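Side-chain contacts in NAD(P)H-flavin oxidoreductase (PDB 2FRE), which binds flavin mononucleotide and probably passes electrons from NAD(P)H through that flavin to an acceptor: residues I39-A42 and A43-P47; A117-S120 and L121-A125; R183-L186 and A187-A190. One frame throughout, in Å; residues are numbered along the deposited sequence.

Interaction 1 of 3, residues I39-A42 and A43-P47; sequences ILDA and AHWAP. With FMN (flavin mononucleotide), chain D.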
loop_
_atom_site.group_PDB
_atom_site.type_symbol
_atom_site.label_atom_id
_atom_site.label_comp_id
_atom_site.label_asym_id
_atom_site.label_seq_id
_atom_site.Cartn_x
_atom_site.Cartn_y
_atom_site.Cartn_z
ATOM N N ILE A 39 -10.494 -8.559 7.697
ATOM C CA ILE A 39 -10.023 -7.562 6.727
ATOM C C ILE A 39 -9.103 -6.541 7.371
ATOM O O ILE A 39 -8.035 -6.268 6.848
ATOM C CB ILE A 39 -11.211 -6.864 6.023
ATOM C CG1 ILE A 39 -11.900 -7.878 5.091
ATOM C CG2 ILE A 39 -10.737 -5.629 5.235
ATOM C CD1 ILE A 39 -13.199 -7.409 4.523
ATOM N N LEU A 40 -9.512 -5.991 8.509
ATOM C CA LEU A 40 -8.692 -5.011 9.206
ATOM C C LEU A 40 -7.477 -5.655 9.880
ATOM O O LEU A 40 -6.435 -5.026 10.003
ATOM C CB LEU A 40 -9.544 -4.201 10.199
ATOM C CG LEU A 40 -10.646 -3.338 9.571
ATOM C CD1 LEU A 40 -11.427 -2.544 10.652
ATOM C CD2 LEU A 40 -10.134 -2.411 8.510
ATOM N N ASP A 41 -7.592 -6.927 10.270
ATOM C CA ASP A 41 -6.463 -7.679 10.821
ATOM C C ASP A 41 -5.361 -7.818 9.760
ATOM O O ASP A 41 -4.199 -7.529 10.016
ATOM C CB ASP A 41 -6.932 -9.066 11.316
ATOM C CG ASP A 41 -5.949 -9.722 12.253
ATOM O OD1 ASP A 41 -4.932 -9.097 12.639
ATOM O OD2 ASP A 41 -6.206 -10.874 12.630
ATOM N N ALA A 42 -5.737 -8.193 8.543
ATOM C CA ALA A 42 -4.767 -8.263 7.443
ATOM C C ALA A 42 -4.096 -6.905 7.175
ATOM O O ALA A 42 -2.863 -6.817 7.006
ATOM C CB ALA A 42 -5.446 -8.811 6.167
ATOM N N ALA A 43 -4.909 -5.850 7.139
ATOM C CA ALA A 43 -4.427 -4.486 6.967
ATOM C C ALA A 43 -3.357 -4.096 8.016
ATOM O O ALA A 43 -2.327 -3.519 7.668
ATOM C CB ALA A 43 -5.623 -3.491 6.993
ATOM N N HIS A 44 -3.588 -4.460 9.268
ATOM C CA HIS A 44 -2.703 -4.102 10.382
ATOM C C HIS A 44 -1.423 -4.938 10.433
ATOM O O HIS A 44 -0.514 -4.636 11.223
ATOM C CB HIS A 44 -3.493 -4.127 11.721
ATOM C CG HIS A 44 -3.179 -5.271 12.641
ATOM N ND1 HIS A 44 -2.755 -5.078 13.941
ATOM C CD2 HIS A 44 -3.256 -6.609 12.470
ATOM C CE1 HIS A 44 -2.583 -6.251 14.526
ATOM N NE2 HIS A 44 -2.863 -7.198 13.651
ATOM N N TRP A 45 -1.361 -5.989 9.609
ATOM C CA TRP A 45 -0.125 -6.759 9.407
ATOM C C TRP A 45 0.829 -6.161 8.361
ATOM O O TRP A 45 1.876 -6.750 8.054
ATOM C CB TRP A 45 -0.429 -8.232 9.085
ATOM C CG TRP A 45 -0.609 -9.011 10.299
ATOM C CD1 TRP A 45 -1.780 -9.467 10.828
ATOM C CD2 TRP A 45 0.421 -9.416 11.191
ATOM N NE1 TRP A 45 -1.540 -10.142 11.993
ATOM C CE2 TRP A 45 -0.193 -10.121 12.245
ATOM C CE3 TRP A 45 1.815 -9.261 11.197
ATOM C CZ2 TRP A 45 0.534 -10.661 13.297
ATOM C CZ3 TRP A 45 2.534 -9.789 12.255
ATOM C CH2 TRP A 45 1.891 -10.486 13.283
ATOM N N ALA A 46 0.500 -4.982 7.834
ATOM C CA ALA A 46 1.326 -4.367 6.822
ATOM C C ALA A 46 2.681 -3.962 7.384
ATOM O O ALA A 46 2.808 -3.722 8.580
ATOM C CB ALA A 46 0.606 -3.155 6.206
ATOM N N PRO A 47 3.701 -3.850 6.507
ATOM C CA PRO A 47 4.958 -3.294 6.993
ATOM C C PRO A 47 4.852 -1.786 7.147
ATOM O O PRO A 47 3.964 -1.141 6.533
ATOM C CB PRO A 47 5.943 -3.645 5.889
ATOM C CG PRO A 47 5.063 -3.581 4.619
ATOM C CD PRO A 47 3.758 -4.176 5.066
HETATM N N1 FMN D . 14.262 -1.765 7.743
HETATM C C2 FMN D . 15.599 -1.466 7.977
HETATM O O2 FMN D . 16.325 -2.383 8.348
HETATM N N3 FMN D . 16.099 -0.217 7.724
HETATM C C4 FMN D . 15.270 0.787 7.275
HETATM O O4 FMN D . 15.752 1.820 6.791
HETATM C C4A FMN D . 13.923 0.489 7.066
HETATM N N5 FMN D . 13.056 1.464 6.615
HETATM C C5A FMN D . 11.741 1.146 6.335
HETATM C C6 FMN D . 10.891 2.122 5.836
HETATM C C7 FMN D . 9.556 1.824 5.534
HETATM C C7M FMN D . 8.880 2.744 4.557
HETATM C C8 FMN D . 9.070 0.532 5.731
HETATM C C8M FMN D . 7.887 0.017 4.923
HETATM C C9 FMN D . 9.918 -0.431 6.246
HETATM C C9A FMN D . 11.248 -0.123 6.553
HETATM N N10 FMN D . 12.076 -1.098 7.068
HETATM C C10 FMN D . 13.422 -0.787 7.293
HETATM C "C1'" FMN D . 11.502 -2.364 7.639
HETATM C "C2'" FMN D . 10.415 -2.275 8.717
HETATM O "O2'" FMN D . 11.010 -2.125 10.016
HETATM C "C3'" FMN D . 9.575 -3.552 8.711
HETATM O "O3'" FMN D . 8.886 -3.649 7.477
HETATM C "C4'" FMN D . 8.600 -3.609 9.911
HETATM O "O4'" FMN D . 9.318 -3.775 11.136
HETATM C "C5'" FMN D . 7.591 -4.728 9.825
HETATM O "O5'" FMN D . 8.238 -5.949 9.626
HETATM P P FMN D . 7.914 -6.937 8.405
HETATM O O1P FMN D . 6.563 -7.543 8.588
HETATM O O2P FMN D . 7.974 -6.118 7.145
HETATM O O3P FMN D . 8.907 -8.060 8.418
#
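Asp-41 and His-44, one helical turn apart near the end of helix 33-44, run side by side and point the same way, with carboxylate and imidazole planes turned 43° from each other. With CG of Asp-41 anti to the backbone N (chi1 -163°), the carboxylate leans along the helix, placing OD1 3.0 Å from NE2 of His-44. The first torsion of His-44, 108°, is far from any staggered value and sets the ring beside Asp-41. The angle between OD1 and NE2 is too poor for a hydrogen bond, so the contact is read as polar proximity. OD2 instead accepts from the backbone N of Tyr-11 of the second subunit. The indole of Trp-45 flanks the same carboxylate, its NE1 3.6 Å from OD1 of Asp-41. Along the backbone the bonding pattern changes: His-44 N still donates to Leu-40 O at 3.0 Å, but Trp-45 N bonds to Ala-42 O at 3.1 Å and Ala-46 N to Ala-43 O. The chain then extends to Pro-47, whose CB lies 3.3 Å from O3' of the flavin nucleotide in chain D. A helix end unwinding through i to i+3 bonds thus leads directly into the FMN pocket at the dimer interface, as in nitroreductase-family flavoproteins.

Interaction 2 of 3, residues A117-S120 and L121-A125; sequences AWFS and LAMQA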
loop_
_atom_site.group_PDB
_atom_site.type_symbol
_atom_site.label_atom_id
_atom_site.label_comp_id
_atom_site.label_asym_id
_atom_site.label_seq_id
_atom_site.Cartn_x
_atom_site.Cartn_y
_atom_site.Cartn_z
ATOM N N ALA A 117 -1.115 -0.632 4.196
ATOM C CA ALA A 117 -2.210 -1.196 4.984
ATOM C C ALA A 117 -3.533 -1.214 4.185
ATOM O O ALA A 117 -4.302 -2.181 4.232
ATOM C CB ALA A 117 -2.366 -0.416 6.263
ATOM N N TRP A 118 -3.792 -0.142 3.451
ATOM C CA TRP A 118 -4.970 -0.075 2.608
ATOM C C TRP A 118 -4.963 -1.136 1.510
ATOM O O TRP A 118 -5.992 -1.791 1.301
ATOM C CB TRP A 118 -5.155 1.333 2.049
ATOM C CG TRP A 118 -5.575 1.429 0.618
ATOM C CD1 TRP A 118 -4.836 1.940 -0.403
ATOM C CD2 TRP A 118 -6.849 1.076 0.067
ATOM N NE1 TRP A 118 -5.573 1.908 -1.585
ATOM C CE2 TRP A 118 -6.805 1.374 -1.318
ATOM C CE3 TRP A 118 -8.016 0.514 0.601
ATOM C CZ2 TRP A 118 -7.884 1.128 -2.176
ATOM C CZ3 TRP A 118 -9.102 0.271 -0.249
ATOM C CH2 TRP A 118 -9.021 0.581 -1.635
ATOM N N PHE A 119 -3.836 -1.339 0.826
ATOM C CA PHE A 119 -3.802 -2.409 -0.185
ATOM C C PHE A 119 -4.072 -3.751 0.470
ATOM O O PHE A 119 -4.790 -4.592 -0.072
ATOM C CB PHE A 119 -2.510 -2.487 -0.994
ATOM C CG PHE A 119 -2.632 -3.411 -2.130
ATOM C CD1 PHE A 119 -3.193 -2.989 -3.317
ATOM C CD2 PHE A 119 -2.332 -4.757 -1.975
ATOM C CE1 PHE A 119 -3.398 -3.878 -4.373
ATOM C CE2 PHE A 119 -2.523 -5.646 -3.008
ATOM C CZ PHE A 119 -3.060 -5.226 -4.206
ATOM N N SER A 120 -3.466 -3.957 1.631
ATOM C CA SER A 120 -3.651 -5.185 2.379
ATOM C C SER A 120 -5.133 -5.396 2.702
ATOM O O SER A 120 -5.665 -6.497 2.539
ATOM C CB SER A 120 -2.822 -5.122 3.663
ATOM O OG SER A 120 -1.427 -5.113 3.390
ATOM N N LEU A 121 -5.793 -4.325 3.138
ATOM C CA LEU A 121 -7.252 -4.289 3.385
ATOM C C LEU A 121 -8.059 -4.734 2.147
ATOM O O LEU A 121 -8.939 -5.614 2.217
ATOM C CB LEU A 121 -7.642 -2.859 3.794
ATOM C CG LEU A 121 -9.029 -2.546 4.357
ATOM C CD1 LEU A 121 -8.994 -1.170 5.014
ATOM C CD2 LEU A 121 -10.107 -2.636 3.287
ATOM N N ALA A 122 -7.754 -4.091 1.020
ATOM C CA ALA A 122 -8.409 -4.384 -0.268
ATOM C C ALA A 122 -8.183 -5.827 -0.711
ATOM O O ALA A 122 -9.104 -6.496 -1.232
ATOM C CB ALA A 122 -7.915 -3.417 -1.318
HETATM N N MSE A 123 -6.979 -6.322 -0.478
HETATM C CA MSE A 123 -6.612 -7.676 -0.838
HETATM C C MSE A 123 -7.340 -8.702 0.014
HETATM O O MSE A 123 -7.890 -9.656 -0.496
HETATM C CB MSE A 123 -5.103 -7.848 -0.732
HETATM C CG MSE A 123 -4.554 -9.060 -1.413
HETATM SE SE MSE A 123 -5.040 -9.153 -3.311
HETATM C CE MSE A 123 -6.114 -10.167 -3.162
ATOM N N GLN A 124 -7.343 -8.485 1.315
ATOM C CA GLN A 124 -8.061 -9.400 2.211
ATOM C C GLN A 124 -9.572 -9.403 1.927
ATOM O O GLN A 124 -10.214 -10.469 1.901
ATOM C CB GLN A 124 -7.756 -9.112 3.685
ATOM C CG GLN A 124 -8.320 -10.150 4.677
ATOM C CD GLN A 124 -7.944 -11.594 4.394
ATOM O OE1 GLN A 124 -8.648 -12.345 3.646
ATOM N NE2 GLN A 124 -6.881 -12.031 5.023
ATOM N N ALA A 125 -10.128 -8.224 1.683
ATOM C CA ALA A 125 -11.531 -8.093 1.263
ATOM C C ALA A 125 -11.805 -8.923 -0.006
ATOM O O ALA A 125 -12.747 -9.732 -0.052
ATOM C CB ALA A 125 -11.880 -6.616 1.023
#
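Four successive i to i+4 bonds, from Leu-121 N to Ala-117 O (2.8 Å) through Gln-124 N to Ser-120 O (2.9 Å), keep 117-125 regular within helix 110-127. On one side of this helix the methyl of Ala-122 sits over a face of the Trp-118 indole. Its CB is 4.3 Å from the centroid of the six-membered ring and 21° off the ring normal, a CH-pi contact displaced toward the rim where CZ3 and CH2 lie. Phe-119 and Met-123, a selenomethionine, form the second pair. Both carry CG anti to the backbone N (chi1 -170° and -164°), which sets their side chains alongside one another, with CE2 of Phe-119 4.1 Å from CB of Met-123. The Met-123 chain then bends, leaving SE 5.3 Å from the ring centroid in an oblique Met-aromatic contact. Ser-120 OG bonds back to Ala-116 O, while Met-123 packs on Met-123 of the second subunit. Apart from that hydroxyl, the side-chain contacts here are apolar but readily polarisable, so dispersion and shape probably dominate, consistent with their positioning Trp-118, which touches a bound FMN and also meets the ring of Phe-112 of the second subunit.

Interaction 3 of 3, residues R183-L186 and A187-A190; sequences RVPL and ADVA. With FMN (flavin mononucleotide), chain C.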
loop_
_atom_site.group_PDB
_atom_site.type_symbol
_atom_site.label_atom_id
_atom_site.label_comp_id
_atom_site.label_asym_id
_atom_site.label_seq_id
_atom_site.Cartn_x
_atom_site.Cartn_y
_atom_site.Cartn_z
ATOM N N ARG A 183 -4.110 0.112 -16.993
ATOM C CA ARG A 183 -2.887 0.786 -16.497
ATOM C C ARG A 183 -2.016 1.155 -17.665
ATOM O O ARG A 183 -2.182 0.622 -18.770
ATOM C CB ARG A 183 -2.107 -0.127 -15.551
ATOM C CG ARG A 183 -2.827 -0.479 -14.287
ATOM C CD ARG A 183 -3.053 0.688 -13.332
ATOM N NE ARG A 183 -3.710 0.174 -12.131
ATOM C CZ ARG A 183 -5.016 -0.069 -12.016
ATOM N NH1 ARG A 183 -5.866 0.249 -12.968
ATOM N NH2 ARG A 183 -5.484 -0.576 -10.901
ATOM N N VAL A 184 -1.092 2.084 -17.435
ATOM C CA VAL A 184 -0.084 2.410 -18.426
ATOM C C VAL A 184 0.850 1.210 -18.580
ATOM O O VAL A 184 0.935 0.373 -17.671
ATOM C CB VAL A 184 0.722 3.682 -18.031
ATOM C CG1 VAL A 184 -0.218 4.848 -17.811
ATOM C CG2 VAL A 184 1.587 3.445 -16.800
ATOM N N PRO A 185 1.544 1.111 -19.724
ATOM C CA PRO A 185 2.603 0.104 -19.874
ATOM C C PRO A 185 3.620 0.140 -18.718
ATOM O O PRO A 185 3.979 1.221 -18.236
ATOM C CB PRO A 185 3.271 0.505 -21.198
ATOM C CG PRO A 185 2.225 1.150 -21.956
ATOM C CD PRO A 185 1.390 1.904 -20.956
ATOM N N LEU A 186 4.047 -1.040 -18.261
ATOM C CA LEU A 186 5.035 -1.157 -17.196
ATOM C C LEU A 186 6.248 -0.275 -17.480
ATOM O O LEU A 186 6.725 0.406 -16.607
ATOM C CB LEU A 186 5.464 -2.619 -16.991
ATOM C CG LEU A 186 6.472 -2.842 -15.849
ATOM C CD1 LEU A 186 5.979 -2.219 -14.553
ATOM C CD2 LEU A 186 6.780 -4.321 -15.650
ATOM N N ALA A 187 6.713 -0.260 -18.725
ATOM C CA ALA A 187 7.876 0.542 -19.088
ATOM C C ALA A 187 7.697 2.049 -18.875
ATOM O O ALA A 187 8.685 2.764 -18.765
ATOM C CB ALA A 187 8.285 0.259 -20.511
ATOM N N ASP A 188 6.462 2.522 -18.754
ATOM C CA ASP A 188 6.224 3.925 -18.479
ATOM C C ASP A 188 6.441 4.286 -17.006
ATOM O O ASP A 188 6.426 5.465 -16.653
ATOM C CB ASP A 188 4.807 4.336 -18.893
ATOM C CG ASP A 188 4.604 4.331 -20.395
ATOM O OD1 ASP A 188 5.522 3.945 -21.132
ATOM O OD2 ASP A 188 3.511 4.727 -20.821
ATOM N N VAL A 189 6.601 3.293 -16.144
ATOM C CA VAL A 189 6.773 3.568 -14.717
ATOM C C VAL A 189 7.964 2.858 -14.072
ATOM O O VAL A 189 8.313 3.188 -12.942
ATOM C CB VAL A 189 5.507 3.261 -13.873
ATOM C CG1 VAL A 189 4.309 4.077 -14.364
ATOM C CG2 VAL A 189 5.176 1.763 -13.840
ATOM N N ALA A 190 8.560 1.888 -14.757
ATOM C CA ALA A 190 9.673 1.119 -14.200
ATOM C C ALA A 190 10.891 1.330 -15.089
ATOM O O ALA A 190 10.863 0.990 -16.287
ATOM C CB ALA A 190 9.326 -0.363 -14.149
HETATM N N1 FMN C . -13.308 6.273 -6.803
HETATM C C2 FMN C . -14.462 7.055 -6.784
HETATM O O2 FMN C . -15.444 6.725 -7.458
HETATM N N3 FMN C . -14.514 8.217 -6.033
HETATM C C4 FMN C . -13.454 8.628 -5.272
HETATM O O4 FMN C . -13.618 9.544 -4.441
HETATM C C4A FMN C . -12.289 7.831 -5.290
HETATM N N5 FMN C . -11.187 8.205 -4.540
HETATM C C5A FMN C . -10.079 7.375 -4.509
HETATM C C6 FMN C . -8.996 7.736 -3.726
HETATM C C7 FMN C . -7.876 6.932 -3.663
HETATM C C7M FMN C . -7.019 7.122 -2.441
HETATM C C8 FMN C . -7.809 5.750 -4.407
HETATM C C8M FMN C . -6.912 4.620 -3.959
HETATM C C9 FMN C . -8.889 5.379 -5.197
HETATM C C9A FMN C . -10.024 6.210 -5.266
HETATM N N10 FMN C . -11.093 5.857 -6.061
HETATM C C10 FMN C . -12.229 6.659 -6.053
HETATM C "C1'" FMN C . -11.038 4.655 -6.970
HETATM C "C2'" FMN C . -9.966 4.717 -8.057
HETATM O "O2'" FMN C . -10.375 5.503 -9.171
HETATM C "C3'" FMN C . -9.589 3.302 -8.488
HETATM O "O3'" FMN C . -8.987 2.615 -7.398
HETATM C "C4'" FMN C . -8.673 3.325 -9.706
HETATM O "O4'" FMN C . -9.359 3.845 -10.833
HETATM C "C5'" FMN C . -8.104 1.956 -10.062
HETATM O "O5'" FMN C . -9.143 1.036 -10.358
HETATM P P FMN C . -9.275 -0.356 -9.562
HETATM O O1P FMN C . -8.098 -1.212 -10.000
HETATM O O2P FMN C . -9.175 -0.095 -8.067
HETATM O O3P FMN C . -10.612 -0.938 -9.934
#
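Val-184 leans obliquely across both Asp-188 and Val-189, and one methyl serves both encounters: its CG2 is 3.7 Å from CG1 of Val-189 and 3.9 Å from CB of Asp-188. Pro-185 also crosses Asp-188 at a slant. Its ring carbon CD lies 3.5 Å from OD2 of Asp-188, a van der Waals approach of carboxylate to pyrrolidine. Leu-186 meets Val-189 nearly at right angles, and its CD1 is the branch that touches, 3.8 Å from CB of Ala-190 and somewhat farther from CG2 of Val-189. CG of Leu-186 is anti to the backbone N (chi1 -178°), and the second torsion of 52° turns CD1 toward this pair.

The turn carrying these side chains is fixed by its carbonyls. Asp-188 N donates to Pro-185 O at 2.9 Å. Leu-186 O accepts two bonds, one from Val-189 N at 2.9 Å and one from Ala-190 N at 3.0 Å. Leu-186 packs on Asp-41 of the second subunit, and Ala-190 pairs in parallel with a strand there, so the sheet continues across the interface.

At the other end, the Arg-183 guanidinium meets the FMN phosphate in chain C in its own plane, NH2 reaching O1P at 2.8 Å with an N-H...O angle of 159°. Arg-7, Arg-20 and Arg-24 also bond to this flavin nucleotide. The chemistry therefore divides in two: mostly van der Waals contacts and the backbone bonds to Pro-185 O and Leu-186 O shape the turn, while the guanidinium, whose NH2 is also bonded to Trp-45 O of the second subunit and whose NH1 is bonded to Ser-181 OG, is bonded to the phosphate and probably offsets part of its charge.

In the fold
Interactions 1 and 2 lie on neighbouring helices with centres 7 Å apart and touch directly: CB of Ala-42 is 3.4 Å from CB of Gln-124, and CB of Ala-43 is 3.3 Å from Ala-117 O. Residues 183-190 stand well away within the chain, their centre about 28 Å from that of interaction 1 and 23 Å from that of interaction 2. The dimer closes this gap, because each chain's 183-190 segment reaches over the second subunit to its 39-47 region. Each FMN site is consequently composite: Pro-47 of one subunit and Arg-183 of the other approach the same flavin nucleotide, and Trp-118 touches a bound FMN.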